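T-lymphoma invasion and metastasis-inducing protein 2 (PDB 3A8P) acts as a guanine nucleotide exchange factor that activates the small GTPase RAC1, and is represented here by its PHCCEx domain, a protein- and membrane-binding module. Local coordinates at residues Asp135-Leu140 and Ser204-Glu209; Lys47-Leu52 and Ser121-Leu126; Pro86-Val91 and Leu103-Ser108; Leu17-Leu22 and Lys40-Thr45; Asn187-His192 and Ala219-Ser224. All blocks are in the same frame, centred on the assembly; numbering follows the deposited sequence.

How the contacts relate
From the N terminus, contact 4 comes first: it closes the short excursion between strands 11-26 and 40-47 of the PH-domain sheet. Strand 50-54 follows at once, and contact 2 lays the turn before it on helix 109-130, closing a loop of 68 residues. Nested in that loop is contact 3, where strand 101-105 receives the segment leading into strand 91-95; strand 101-105 also pairs with strand 11-26, so contacts 3 and 4 touch. Contact 1 then joins the start of helix 136-165 to the end of helix 171-206, beside contact 2. Contact 5 crosses contact 1 along the chain, tying helix 171-206 to helix 222-231 within the CC-Ex part.

Contact 1 of 5, residues Asp135-Leu140 and Ser204-Glu209; sequences DTVRLL and SLQGGE
Val-137, Thr-136 and Leu-140 meet Leu-205 and Gln-206 in a small apolar contact near the surface, where the two long antiparallel helices of the CC-Ex region come together at one end of their hairpin. Helix 136-165 is just starting here and helix 171-206 is finishing, so the first turn of one packs on the last turn of the other. Leu-205 carries most of it through one methyl, CD1. With CG anti to the carbonyl carbon (chi1 -76°), the leucine reaches toward the opposite helix, and CD1 lies 3.7 Å from Thr-136 CG2 and 4.1 Å from Leu-140 CD1. Both of those side chains meet Leu-205 at about a right angle, tip to tip rather than alongside. Val-137 adds its CG2 methyl more loosely, 4.3 Å from Leu-205 CD1. No hydrogen bond spans the two segments; the packing is mostly between methyl groups. Helix 109-130 covers the inner side, with Ala-124 touching Thr-136 and Ser-121 touching Leu-205. Asp-135 sits at the N-cap of the starting helix, its OD1 taking a weak bond from Arg-138 N at 3.4 Å, while Gly-207, with positive phi, turns the chain out of the other helix. Toward the exposed side, the extended chain of Gln-206 brings NE2 to 3.9 Å from Val-137 CG1.

Contact 2 of 5, residues Lys47-Leu52 and Ser121-Leu126; sequences KGCTLL and SACASL
Cys-49 presses its sulfur onto the backbone of helix 109-130, and this is the tight part of the contact. SG sits 3.4 Å from Ala-122 C and 3.4 Å from Cys-123 N, over the peptide link between those residues. Around it stand Ala-122 CB at 3.8 Å, Leu-126 CB at 3.9 Å and Cys-123 SG, whose 4.0 Å from Cys-49 SG is far too long for a disulfide. Gly-48 contributes its carbonyl oxygen, 3.3 Å from Ala-122 CB. Beyond the sulfur the contact thins quickly: Lys-47 points away from the helix and is exposed, as is Gly-48 on the outer corner of the type II' turn from Lys-47 to Thr-50. That tight turn joins strands 40-47 and 50-54 of the PH-domain sheet, so the helix that closes the domain rests on a hairpin tip. Strand 70-73 runs beside strand 50-54, while from helix 171-206 Tyr-201 packs against Cys-123 and Ala-124, and Leu-205 against Ala-124.

Contact 3 of 5, residues Pro86-Val91 and Leu103-Ser108; sequences PKKEHV and LFQATS
Val-91 and Gln-105 face each other as an antiparallel non-hydrogen-bonded pair, their CA atoms 4.2 Å apart, where an irregular segment turns into strand 91-95 beside the end of strand 101-105. One step outward, Ala-106 N donates to His-90 O at 2.8 Å. The side chain of Gln-105 continues the pairing where the backbone stops: CG is anti to the backbone N (chi1 170°) and the chain runs on extended, so that NE2 reaches Glu-89 O at 3.0 Å, in the plane of that carbonyl. The aliphatic part of Lys-88 crosses this amide at about a right angle, with CD 3.5 Å from Gln-105 OE1. In the PH domain these strands belong to the curled antiparallel sheet, and strand 101-105 leads through Ala-106 to Ser-108 into the C-terminal helix 109-130. His-90 lies at that junction with its ring sandwiched. Glu-89 CB covers one face, and Ser-108 CA sits over the centre of the other in a CH-pi contact, 3.5 Å from the centroid of the His-90 ring. Ser-108 itself is the N-cap of the helix, its OG bonded to Asp-111 N. On the face of Gln-105, Val-91 CG1 meets Leu-103 CD2 at 4.1 Å; Phe-104 turns to the other face, where its ring meets those of Phe-92 and Phe-19.

Contact 4 of 5, residues Leu17-Leu22 and Lys40-Thr45; sequences LFFKPL and KQYWVT
Leu-17 opens the pairing with Tyr-42: Leu-17 N to Tyr-42 O and Tyr-42 N to Leu-17 O are both 2.9 Å. Its CD1 methyl meets Val-44 CB at 4.0 Å, the two side chains crossing at about a right angle on the buried face. Phe-18 turns to the other face and stands across from Gln-41. CG is anti to the carbonyl carbon (chi1 -88°), which brings the ring over Gln-41, whose CB makes a CH-pi contact 3.8 Å from the centroid of the Phe-18 ring. The extended glutamine then lays its amide on the ring, planes 26° apart, with NE2 3.6 Å from Phe-18 CE2. Phe-19 returns to the face of Leu-17. Its N bonds Lys-40 O at 2.7 Å and its O accepts from Lys-40 N, while CD2 lies 3.8 Å from Tyr-42 CE2 and CB meets the edge of the Tyr-42 ring in its plane. Phe-53 packs edge-to-face on both of these rings, and Phe-104 also meets Phe-19. The pairing ends at Phe-19 because strand 40-47 begins at its partner Lys-40; the axes of the two segments lie at 125°, and this strongly twisted antiparallel pairing around an aromatic core belongs to the curled beta sheet of a PH domain.

Contact 5 of 5, residues Asn187-His192 and Ala219-Ser224; sequences NLEKFH and ATSRPS
His-192 offers one face of its imidazole to Ala-219, whose CB lies 3.8 Å from the centroid of the ring, offset toward the rim, in a CH-pi contact. The second flat group, the carboxylate of Glu-189, is gripped through OE2, which takes two donors: Ser-224 OG at 2.7 Å on the syn lone pair, and Ser-221 N at 2.9 Å on the anti side, 29° out of the carboxylate plane. The N-H of Ser-221 points almost straight at OE2 (169°). Glu-189 gets there by an extended chain beyond CG, with CG anti to the carbonyl carbon (chi1 -66°). Its other oxygen, OE1, forms a salt bridge with Arg-246, which also bonds Ser-224 OG, and accepts from a water that in turn receives a bond from Ser-221 OG. These partners would compensate the charge of this largely buried carboxylate and probably keep it ionised. Ser-221 also caps its own helix, OG accepting from Ser-224 N at 3.0 Å. Phe-239 of helix 236-245 packs against the Glu-189 side chain. A glutamate from the long helix 171-206, in its predicted coiled-coil stretch, thus meets the N-terminus of helix 222-231, joining the helical hairpin to the C-terminal helices of the CC-Ex region through a serine N-cap.

Contact 1 of 5, residues Asp135-Leu140 and Ser204-Glu209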
# COMPACT_ATOMS: atom_id res chain seq x y z
N ASP A 135 16.48 13.42 9.44
CA ASP A 135 16.69 12.16 10.15
C ASP A 135 15.46 11.29 9.85
O ASP A 135 14.52 11.23 10.64
CB ASP A 135 16.79 12.42 11.65
CG ASP A 135 17.27 11.20 12.42
OD1 ASP A 135 17.22 10.08 11.87
OD2 ASP A 135 17.70 11.37 13.57
N THR A 136 15.47 10.64 8.69
CA THR A 136 14.37 9.79 8.24
C THR A 136 13.94 8.71 9.23
O THR A 136 12.76 8.58 9.54
CB THR A 136 14.72 9.12 6.90
OG1 THR A 136 15.26 10.10 6.00
CG2 THR A 136 13.47 8.49 6.27
N VAL A 137 14.90 7.95 9.73
CA VAL A 137 14.61 6.88 10.68
C VAL A 137 13.86 7.36 11.91
O VAL A 137 12.93 6.71 12.37
CB VAL A 137 15.92 6.17 11.11
CG1 VAL A 137 15.66 5.25 12.29
CG2 VAL A 137 16.48 5.39 9.93
N ARG A 138 14.28 8.51 12.45
CA ARG A 138 13.64 9.08 13.63
C ARG A 138 12.21 9.51 13.33
O ARG A 138 11.32 9.36 14.16
CB ARG A 138 14.43 10.28 14.14
CG ARG A 138 13.90 10.87 15.43
CD ARG A 138 14.66 12.14 15.79
NE ARG A 138 14.33 12.63 17.12
CZ ARG A 138 14.79 13.77 17.63
NH1 ARG A 138 15.61 14.53 16.92
NH2 ARG A 138 14.44 14.14 18.86
N LEU A 139 11.99 10.08 12.14
CA LEU A 139 10.66 10.51 11.75
C LEU A 139 9.75 9.27 11.64
O LEU A 139 8.62 9.27 12.13
CB LEU A 139 10.71 11.24 10.41
CG LEU A 139 9.36 11.50 9.72
CD1 LEU A 139 8.46 12.36 10.61
CD2 LEU A 139 9.59 12.17 8.37
N LEU A 140 10.25 8.22 11.01
CA LEU A 140 9.50 6.98 10.84
C LEU A 140 9.12 6.37 12.17
O LEU A 140 7.98 5.94 12.37
CB LEU A 140 10.30 5.97 10.02
CG LEU A 140 10.61 6.36 8.58
CD1 LEU A 140 11.35 5.22 7.89
CD2 LEU A 140 9.32 6.68 7.84
N SER A 204 13.34 -1.41 5.26
CA SER A 204 14.14 -1.26 4.06
C SER A 204 15.35 -0.36 4.27
O SER A 204 16.38 -0.55 3.63
CB SER A 204 13.29 -0.75 2.89
OG SER A 204 12.52 -1.82 2.34
N LEU A 205 15.23 0.62 5.15
CA LEU A 205 16.36 1.52 5.42
C LEU A 205 17.38 0.89 6.37
O LEU A 205 18.55 1.25 6.34
CB LEU A 205 15.88 2.84 6.02
CG LEU A 205 15.22 3.89 5.13
CD1 LEU A 205 14.98 5.14 5.95
CD2 LEU A 205 16.10 4.20 3.94
N GLN A 206 16.93 -0.04 7.21
CA GLN A 206 17.82 -0.67 8.19
C GLN A 206 18.23 -2.11 7.87
O GLN A 206 18.89 -2.76 8.68
CB GLN A 206 17.16 -0.64 9.57
CG GLN A 206 16.79 0.75 10.05
CD GLN A 206 16.10 0.72 11.41
OE1 GLN A 206 15.09 0.04 11.59
NE2 GLN A 206 16.66 1.46 12.37
N GLY A 207 17.85 -2.60 6.70
CA GLY A 207 18.20 -3.96 6.32
C GLY A 207 17.50 -5.06 7.10
O GLY A 207 17.96 -6.20 7.12
N GLY A 208 16.37 -4.74 7.73
CA GLY A 208 15.65 -5.74 8.49
C GLY A 208 14.56 -6.43 7.69
O GLY A 208 14.30 -6.08 6.54
N GLU A 209 13.91 -7.43 8.30
CA GLU A 209 12.83 -8.16 7.64
C GLU A 209 11.61 -7.24 7.62
O GLU A 209 11.33 -6.55 8.60
CB GLU A 209 12.49 -9.45 8.41
CG GLU A 209 11.56 -10.41 7.64
CD GLU A 209 11.30 -11.75 8.36
OE1 GLU A 209 10.60 -11.76 9.40
OE2 GLU A 209 11.80 -12.80 7.88

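Contact 2 of 5, residues Lys47-Leu52 and Ser121-Leu126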
# COMPACT_ATOMS: atom_id res chain seq x y z
N LYS A 47 14.03 7.18 -10.41
CA LYS A 47 14.60 8.52 -10.25
C LYS A 47 13.67 9.22 -9.26
O LYS A 47 12.51 9.45 -9.57
CB LYS A 47 14.60 9.22 -11.61
CG LYS A 47 15.50 10.44 -11.71
CD LYS A 47 15.63 10.87 -13.17
CE LYS A 47 16.55 12.08 -13.31
NZ LYS A 47 17.88 11.82 -12.69
N GLY A 48 14.18 9.57 -8.08
CA GLY A 48 13.31 10.17 -7.08
C GLY A 48 12.32 9.07 -6.74
O GLY A 48 12.73 7.95 -6.46
N CYS A 49 11.02 9.37 -6.77
CA CYS A 49 10.01 8.35 -6.49
C CYS A 49 9.25 8.03 -7.76
O CYS A 49 8.10 7.58 -7.70
CB CYS A 49 9.03 8.82 -5.43
SG CYS A 49 9.52 8.38 -3.77
N THR A 50 9.88 8.27 -8.90
CA THR A 50 9.25 8.01 -10.18
C THR A 50 9.90 6.83 -10.90
O THR A 50 11.12 6.75 -11.02
CB THR A 50 9.35 9.26 -11.10
OG1 THR A 50 8.74 10.39 -10.46
CG2 THR A 50 8.66 9.00 -12.44
N LEU A 51 9.06 5.90 -11.36
CA LEU A 51 9.55 4.75 -12.10
C LEU A 51 9.30 5.07 -13.57
O LEU A 51 8.15 5.25 -13.98
CB LEU A 51 8.78 3.48 -11.70
CG LEU A 51 9.08 2.88 -10.33
CD1 LEU A 51 8.02 1.85 -9.94
CD2 LEU A 51 10.48 2.24 -10.36
N LEU A 52 10.37 5.15 -14.34
CA LEU A 52 10.28 5.44 -15.78
C LEU A 52 10.45 4.14 -16.55
O LEU A 52 11.39 3.38 -16.31
CB LEU A 52 11.36 6.43 -16.18
CG LEU A 52 11.32 7.75 -15.41
CD1 LEU A 52 12.54 8.59 -15.77
CD2 LEU A 52 10.03 8.49 -15.74
N SER A 121 13.02 2.94 0.01
CA SER A 121 13.97 3.97 0.43
C SER A 121 13.68 5.32 -0.20
O SER A 121 13.78 6.35 0.46
CB SER A 121 15.41 3.55 0.10
OG SER A 121 15.77 2.41 0.85
N ALA A 122 13.32 5.32 -1.48
CA ALA A 122 12.99 6.55 -2.18
C ALA A 122 11.77 7.18 -1.50
O ALA A 122 11.76 8.38 -1.20
CB ALA A 122 12.70 6.26 -3.64
N CYS A 123 10.75 6.36 -1.27
CA CYS A 123 9.51 6.80 -0.62
C CYS A 123 9.74 7.35 0.78
O CYS A 123 9.16 8.37 1.15
CB CYS A 123 8.51 5.64 -0.53
SG CYS A 123 7.88 5.09 -2.11
N ALA A 124 10.57 6.67 1.56
CA ALA A 124 10.86 7.13 2.92
C ALA A 124 11.55 8.48 2.81
O ALA A 124 11.31 9.39 3.61
CB ALA A 124 11.77 6.13 3.63
N SER A 125 12.40 8.60 1.81
CA SER A 125 13.14 9.83 1.58
C SER A 125 12.19 10.99 1.29
O SER A 125 12.26 12.03 1.93
CB SER A 125 14.10 9.62 0.41
OG SER A 125 14.84 10.80 0.15
N LEU A 126 11.29 10.80 0.32
CA LEU A 126 10.33 11.83 -0.04
C LEU A 126 9.45 12.17 1.16
O LEU A 126 9.18 13.34 1.45
CB LEU A 126 9.45 11.36 -1.21
CG LEU A 126 8.47 12.38 -1.78
CD1 LEU A 126 9.24 13.61 -2.24
CD2 LEU A 126 7.70 11.78 -2.94

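Contact 3 of 5, residues Pro86-Val91 and Leu103-Ser108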
# COMPACT_ATOMS: atom_id res chain seq x y z
N PRO A 86 1.40 -18.37 -8.91
CA PRO A 86 1.43 -19.71 -9.51
C PRO A 86 2.29 -19.95 -10.75
O PRO A 86 2.86 -21.04 -10.90
CB PRO A 86 -0.04 -19.99 -9.78
CG PRO A 86 -0.56 -18.64 -10.13
CD PRO A 86 0.07 -17.76 -9.06
N LYS A 87 2.40 -18.97 -11.63
CA LYS A 87 3.17 -19.16 -12.85
C LYS A 87 4.55 -18.53 -12.92
O LYS A 87 5.39 -18.95 -13.70
CB LYS A 87 2.34 -18.69 -14.05
CG LYS A 87 0.98 -19.37 -14.13
CD LYS A 87 1.12 -20.89 -14.15
CE LYS A 87 -0.22 -21.58 -13.92
NZ LYS A 87 -1.25 -21.12 -14.88
N LYS A 88 4.80 -17.52 -12.09
CA LYS A 88 6.09 -16.85 -12.13
C LYS A 88 6.79 -16.69 -10.80
O LYS A 88 6.16 -16.63 -9.74
CB LYS A 88 5.93 -15.50 -12.82
CG LYS A 88 5.55 -15.62 -14.28
CD LYS A 88 5.39 -14.28 -14.96
CE LYS A 88 5.46 -14.44 -16.47
NZ LYS A 88 4.54 -15.51 -16.96
N GLU A 89 8.11 -16.61 -10.87
CA GLU A 89 8.95 -16.45 -9.70
C GLU A 89 9.49 -15.03 -9.70
O GLU A 89 9.50 -14.37 -10.74
CB GLU A 89 10.12 -17.43 -9.76
CG GLU A 89 9.81 -18.73 -10.49
CD GLU A 89 8.78 -19.55 -9.76
OE1 GLU A 89 9.03 -19.88 -8.58
OE2 GLU A 89 7.73 -19.88 -10.36
N HIS A 90 9.93 -14.56 -8.54
CA HIS A 90 10.50 -13.22 -8.41
C HIS A 90 9.50 -12.09 -8.68
O HIS A 90 9.88 -10.99 -9.09
CB HIS A 90 11.72 -13.10 -9.33
CG HIS A 90 12.63 -14.29 -9.26
ND1 HIS A 90 13.25 -14.82 -10.37
CD2 HIS A 90 12.99 -15.07 -8.22
CE1 HIS A 90 13.94 -15.89 -10.02
NE2 HIS A 90 13.80 -16.06 -8.71
N VAL A 91 8.23 -12.37 -8.44
CA VAL A 91 7.20 -11.37 -8.64
C VAL A 91 7.04 -10.50 -7.39
O VAL A 91 7.16 -11.00 -6.26
CB VAL A 91 5.82 -12.02 -8.92
CG1 VAL A 91 4.73 -10.94 -8.92
CG2 VAL A 91 5.83 -12.78 -10.24
N LEU A 103 1.95 -5.35 -10.79
CA LEU A 103 2.78 -6.52 -10.62
C LEU A 103 4.07 -6.31 -11.41
O LEU A 103 4.06 -5.68 -12.46
CB LEU A 103 2.07 -7.78 -11.12
CG LEU A 103 0.91 -8.28 -10.26
CD1 LEU A 103 0.36 -9.56 -10.88
CD2 LEU A 103 1.38 -8.54 -8.84
N PHE A 104 5.16 -6.82 -10.87
CA PHE A 104 6.48 -6.74 -11.49
C PHE A 104 7.17 -8.09 -11.30
O PHE A 104 6.90 -8.80 -10.33
CB PHE A 104 7.35 -5.68 -10.80
CG PHE A 104 6.93 -4.26 -11.06
CD1 PHE A 104 7.33 -3.60 -12.22
CD2 PHE A 104 6.16 -3.58 -10.13
CE1 PHE A 104 6.96 -2.28 -12.45
CE2 PHE A 104 5.79 -2.25 -10.34
CZ PHE A 104 6.19 -1.60 -11.50
N GLN A 105 8.06 -8.44 -12.22
CA GLN A 105 8.81 -9.67 -12.07
C GLN A 105 10.28 -9.32 -12.24
O GLN A 105 10.70 -8.89 -13.32
CB GLN A 105 8.42 -10.72 -13.11
CG GLN A 105 9.39 -11.91 -13.10
CD GLN A 105 9.02 -13.00 -14.08
OE1 GLN A 105 8.51 -12.74 -15.16
NE2 GLN A 105 9.29 -14.25 -13.71
N ALA A 106 11.04 -9.47 -11.16
CA ALA A 106 12.46 -9.17 -11.18
C ALA A 106 13.20 -10.30 -11.88
O ALA A 106 12.57 -11.24 -12.36
CB ALA A 106 12.96 -9.01 -9.76
N THR A 107 14.52 -10.21 -11.93
CA THR A 107 15.32 -11.24 -12.61
C THR A 107 15.83 -12.31 -11.65
O THR A 107 16.37 -13.32 -12.08
CB THR A 107 16.53 -10.61 -13.32
OG1 THR A 107 17.45 -10.11 -12.34
CG2 THR A 107 16.09 -9.47 -14.22
N SER A 108 15.65 -12.08 -10.36
CA SER A 108 16.10 -13.03 -9.34
C SER A 108 15.55 -12.59 -7.99
O SER A 108 15.01 -11.49 -7.87
CB SER A 108 17.62 -13.06 -9.28
OG SER A 108 18.13 -11.84 -8.74

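Contact 4 of 5, residues Leu17-Leu22 and Lys40-Thr45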
# COMPACT_ATOMS: atom_id res chain seq x y z
N LEU A 17 12.48 -5.40 -16.19
CA LEU A 17 11.37 -5.87 -15.38
C LEU A 17 10.15 -6.17 -16.23
O LEU A 17 9.84 -5.44 -17.17
CB LEU A 17 10.96 -4.82 -14.35
CG LEU A 17 11.88 -4.46 -13.19
CD1 LEU A 17 11.23 -3.35 -12.39
CD2 LEU A 17 12.15 -5.68 -12.31
N PHE A 18 9.47 -7.26 -15.91
CA PHE A 18 8.24 -7.58 -16.60
C PHE A 18 7.22 -6.84 -15.76
O PHE A 18 7.32 -6.80 -14.53
CB PHE A 18 7.99 -9.09 -16.62
CG PHE A 18 8.63 -9.78 -17.79
CD1 PHE A 18 7.96 -9.87 -19.01
CD2 PHE A 18 9.94 -10.27 -17.71
CE1 PHE A 18 8.58 -10.44 -20.14
CE2 PHE A 18 10.57 -10.83 -18.82
CZ PHE A 18 9.89 -10.92 -20.04
N PHE A 19 6.26 -6.22 -16.44
CA PHE A 19 5.24 -5.40 -15.79
C PHE A 19 3.82 -5.78 -16.18
O PHE A 19 3.56 -6.15 -17.33
CB PHE A 19 5.52 -3.94 -16.15
CG PHE A 19 4.43 -2.99 -15.78
CD1 PHE A 19 4.20 -2.66 -14.44
CD2 PHE A 19 3.65 -2.40 -16.76
CE1 PHE A 19 3.21 -1.76 -14.09
CE2 PHE A 19 2.64 -1.49 -16.42
CZ PHE A 19 2.43 -1.16 -15.08
N LYS A 20 2.91 -5.67 -15.23
CA LYS A 20 1.52 -6.00 -15.48
C LYS A 20 0.60 -5.28 -14.49
O LYS A 20 0.70 -5.48 -13.28
CB LYS A 20 1.32 -7.51 -15.36
CG LYS A 20 -0.10 -8.00 -15.59
CD LYS A 20 -0.14 -9.51 -15.51
CE LYS A 20 -1.52 -10.06 -15.81
NZ LYS A 20 -1.49 -11.55 -15.93
N PRO A 21 -0.28 -4.40 -15.00
CA PRO A 21 -1.21 -3.67 -14.15
C PRO A 21 -2.23 -4.68 -13.64
O PRO A 21 -2.65 -5.57 -14.39
CB PRO A 21 -1.81 -2.64 -15.10
CG PRO A 21 -1.80 -3.36 -16.41
CD PRO A 21 -0.44 -4.02 -16.42
N LEU A 22 -2.63 -4.56 -12.38
CA LEU A 22 -3.56 -5.51 -11.79
C LEU A 22 -4.90 -4.93 -11.32
O LEU A 22 -5.96 -5.48 -11.62
CB LEU A 22 -2.89 -6.23 -10.61
CG LEU A 22 -3.69 -7.32 -9.90
CD1 LEU A 22 -4.03 -8.42 -10.89
CD2 LEU A 22 -2.88 -7.87 -8.73
N LYS A 40 4.43 -7.33 -19.96
CA LYS A 40 5.28 -6.68 -20.96
C LYS A 40 6.59 -6.37 -20.26
O LYS A 40 6.60 -6.02 -19.08
CB LYS A 40 4.64 -5.39 -21.47
CG LYS A 40 3.30 -5.59 -22.16
CD LYS A 40 2.68 -4.25 -22.54
CE LYS A 40 1.29 -4.44 -23.15
NZ LYS A 40 0.65 -3.13 -23.43
N GLN A 41 7.70 -6.50 -20.98
CA GLN A 41 9.01 -6.23 -20.40
C GLN A 41 9.46 -4.81 -20.70
O GLN A 41 9.22 -4.29 -21.78
CB GLN A 41 10.03 -7.23 -20.96
CG GLN A 41 11.42 -7.11 -20.36
CD GLN A 41 12.40 -8.05 -21.02
OE1 GLN A 41 12.46 -8.13 -22.25
NE2 GLN A 41 13.18 -8.77 -20.22
N TYR A 42 10.12 -4.18 -19.73
CA TYR A 42 10.60 -2.82 -19.91
C TYR A 42 11.92 -2.64 -19.18
O TYR A 42 12.18 -3.31 -18.19
CB TYR A 42 9.64 -1.80 -19.29
CG TYR A 42 8.27 -1.68 -19.91
CD1 TYR A 42 8.07 -0.95 -21.08
CD2 TYR A 42 7.15 -2.26 -19.30
CE1 TYR A 42 6.81 -0.80 -21.62
CE2 TYR A 42 5.88 -2.12 -19.84
CZ TYR A 42 5.72 -1.38 -21.00
OH TYR A 42 4.46 -1.20 -21.53
N TRP A 43 12.74 -1.72 -19.67
CA TRP A 43 13.97 -1.39 -18.97
C TRP A 43 13.42 -0.29 -18.06
O TRP A 43 12.91 0.73 -18.53
CB TRP A 43 15.01 -0.81 -19.93
CG TRP A 43 16.20 -0.28 -19.19
CD1 TRP A 43 16.48 1.03 -18.92
CD2 TRP A 43 17.23 -1.05 -18.57
NE1 TRP A 43 17.62 1.13 -18.16
CE2 TRP A 43 18.11 -0.14 -17.93
CE3 TRP A 43 17.50 -2.42 -18.48
CZ2 TRP A 43 19.24 -0.55 -17.21
CZ3 TRP A 43 18.64 -2.84 -17.77
CH2 TRP A 43 19.49 -1.90 -17.14
N VAL A 44 13.51 -0.50 -16.75
CA VAL A 44 12.96 0.45 -15.80
C VAL A 44 14.00 1.19 -14.96
O VAL A 44 15.01 0.62 -14.59
CB VAL A 44 11.96 -0.28 -14.85
CG1 VAL A 44 11.45 0.67 -13.77
CG2 VAL A 44 10.81 -0.84 -15.65
N THR A 45 13.75 2.47 -14.69
CA THR A 45 14.66 3.25 -13.87
C THR A 45 13.89 3.95 -12.74
O THR A 45 12.72 4.30 -12.90
CB THR A 45 15.41 4.34 -14.69
OG1 THR A 45 14.48 5.36 -15.07
CG2 THR A 45 16.03 3.73 -15.94

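Contact 5 of 5, residues Asn187-His192 and Ala219-Ser224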
# COMPACT_ATOMS: atom_id res chain seq x y z
N ASN A 187 -11.17 4.54 9.89
CA ASN A 187 -10.01 5.30 10.36
C ASN A 187 -8.96 4.33 10.92
O ASN A 187 -7.76 4.52 10.73
CB ASN A 187 -10.40 6.28 11.47
CG ASN A 187 -11.26 7.42 10.97
OD1 ASN A 187 -11.41 7.63 9.77
ND2 ASN A 187 -11.83 8.18 11.90
N LEU A 188 -9.42 3.28 11.59
CA LEU A 188 -8.52 2.29 12.17
C LEU A 188 -7.77 1.48 11.11
O LEU A 188 -6.60 1.14 11.30
CB LEU A 188 -9.29 1.35 13.10
CG LEU A 188 -9.73 1.99 14.42
CD1 LEU A 188 -10.72 1.09 15.14
CD2 LEU A 188 -8.50 2.23 15.29
N GLU A 189 -8.44 1.18 10.01
CA GLU A 189 -7.80 0.42 8.94
C GLU A 189 -6.69 1.27 8.31
O GLU A 189 -5.62 0.77 8.00
CB GLU A 189 -8.84 0.03 7.88
CG GLU A 189 -9.88 -0.95 8.40
CD GLU A 189 -10.93 -1.30 7.36
OE1 GLU A 189 -11.60 -0.37 6.86
OE2 GLU A 189 -11.08 -2.50 7.05
N LYS A 190 -6.98 2.55 8.14
CA LYS A 190 -6.03 3.50 7.59
C LYS A 190 -4.82 3.61 8.52
O LYS A 190 -3.67 3.58 8.07
CB LYS A 190 -6.71 4.86 7.42
CG LYS A 190 -5.83 6.03 6.98
CD LYS A 190 -5.29 5.86 5.57
CE LYS A 190 -4.95 7.21 4.93
NZ LYS A 190 -4.05 8.04 5.77
N PHE A 191 -5.06 3.72 9.83
CA PHE A 191 -3.93 3.83 10.77
C PHE A 191 -3.07 2.58 10.69
O PHE A 191 -1.84 2.68 10.70
CB PHE A 191 -4.41 4.05 12.21
CG PHE A 191 -5.10 5.37 12.43
CD1 PHE A 191 -4.69 6.51 11.74
CD2 PHE A 191 -6.17 5.47 13.31
CE1 PHE A 191 -5.34 7.75 11.93
CE2 PHE A 191 -6.83 6.69 13.51
CZ PHE A 191 -6.41 7.83 12.82
N HIS A 192 -3.71 1.42 10.63
CA HIS A 192 -2.99 0.15 10.54
C HIS A 192 -2.22 0.09 9.22
O HIS A 192 -1.12 -0.45 9.17
CB HIS A 192 -3.97 -1.03 10.59
CG HIS A 192 -4.39 -1.40 11.98
ND1 HIS A 192 -3.56 -2.07 12.85
CD2 HIS A 192 -5.55 -1.20 12.65
CE1 HIS A 192 -4.19 -2.27 13.99
NE2 HIS A 192 -5.40 -1.75 13.90
N ALA A 219 -6.41 -6.92 10.49
CA ALA A 219 -7.10 -5.68 10.83
C ALA A 219 -8.18 -5.30 9.81
O ALA A 219 -8.92 -4.33 9.99
CB ALA A 219 -6.08 -4.54 10.94
N THR A 220 -8.27 -6.06 8.73
CA THR A 220 -9.27 -5.80 7.70
C THR A 220 -10.65 -6.08 8.29
O THR A 220 -10.88 -7.13 8.88
CB THR A 220 -9.04 -6.69 6.46
OG1 THR A 220 -7.65 -6.68 6.11
CG2 THR A 220 -9.83 -6.17 5.27
N SER A 221 -11.56 -5.12 8.15
CA SER A 221 -12.92 -5.29 8.68
C SER A 221 -13.67 -6.29 7.81
O SER A 221 -13.25 -6.58 6.68
CB SER A 221 -13.66 -3.95 8.65
OG SER A 221 -13.99 -3.61 7.31
N ARG A 222 -14.78 -6.82 8.31
CA ARG A 222 -15.58 -7.76 7.53
C ARG A 222 -16.02 -7.11 6.23
O ARG A 222 -15.87 -7.69 5.15
CB ARG A 222 -16.81 -8.22 8.32
CG ARG A 222 -16.53 -9.20 9.44
CD ARG A 222 -17.83 -9.86 9.88
NE ARG A 222 -18.56 -10.38 8.72
CZ ARG A 222 -18.27 -11.51 8.08
NH1 ARG A 222 -17.25 -12.26 8.48
NH2 ARG A 222 -18.99 -11.88 7.03
N PRO A 223 -16.56 -5.88 6.30
CA PRO A 223 -16.99 -5.22 5.07
C PRO A 223 -15.83 -5.12 4.08
O PRO A 223 -16.00 -5.38 2.89
CB PRO A 223 -17.46 -3.85 5.56
CG PRO A 223 -17.97 -4.14 6.93
CD PRO A 223 -16.90 -5.07 7.48
N SER A 224 -14.65 -4.76 4.57
CA SER A 224 -13.49 -4.65 3.69
C SER A 224 -13.14 -5.99 3.05
O SER A 224 -12.87 -6.06 1.85
CB SER A 224 -12.28 -4.11 4.47
OG SER A 224 -12.46 -2.75 4.79
O HOH W 1 -14.40 -0.99 7.13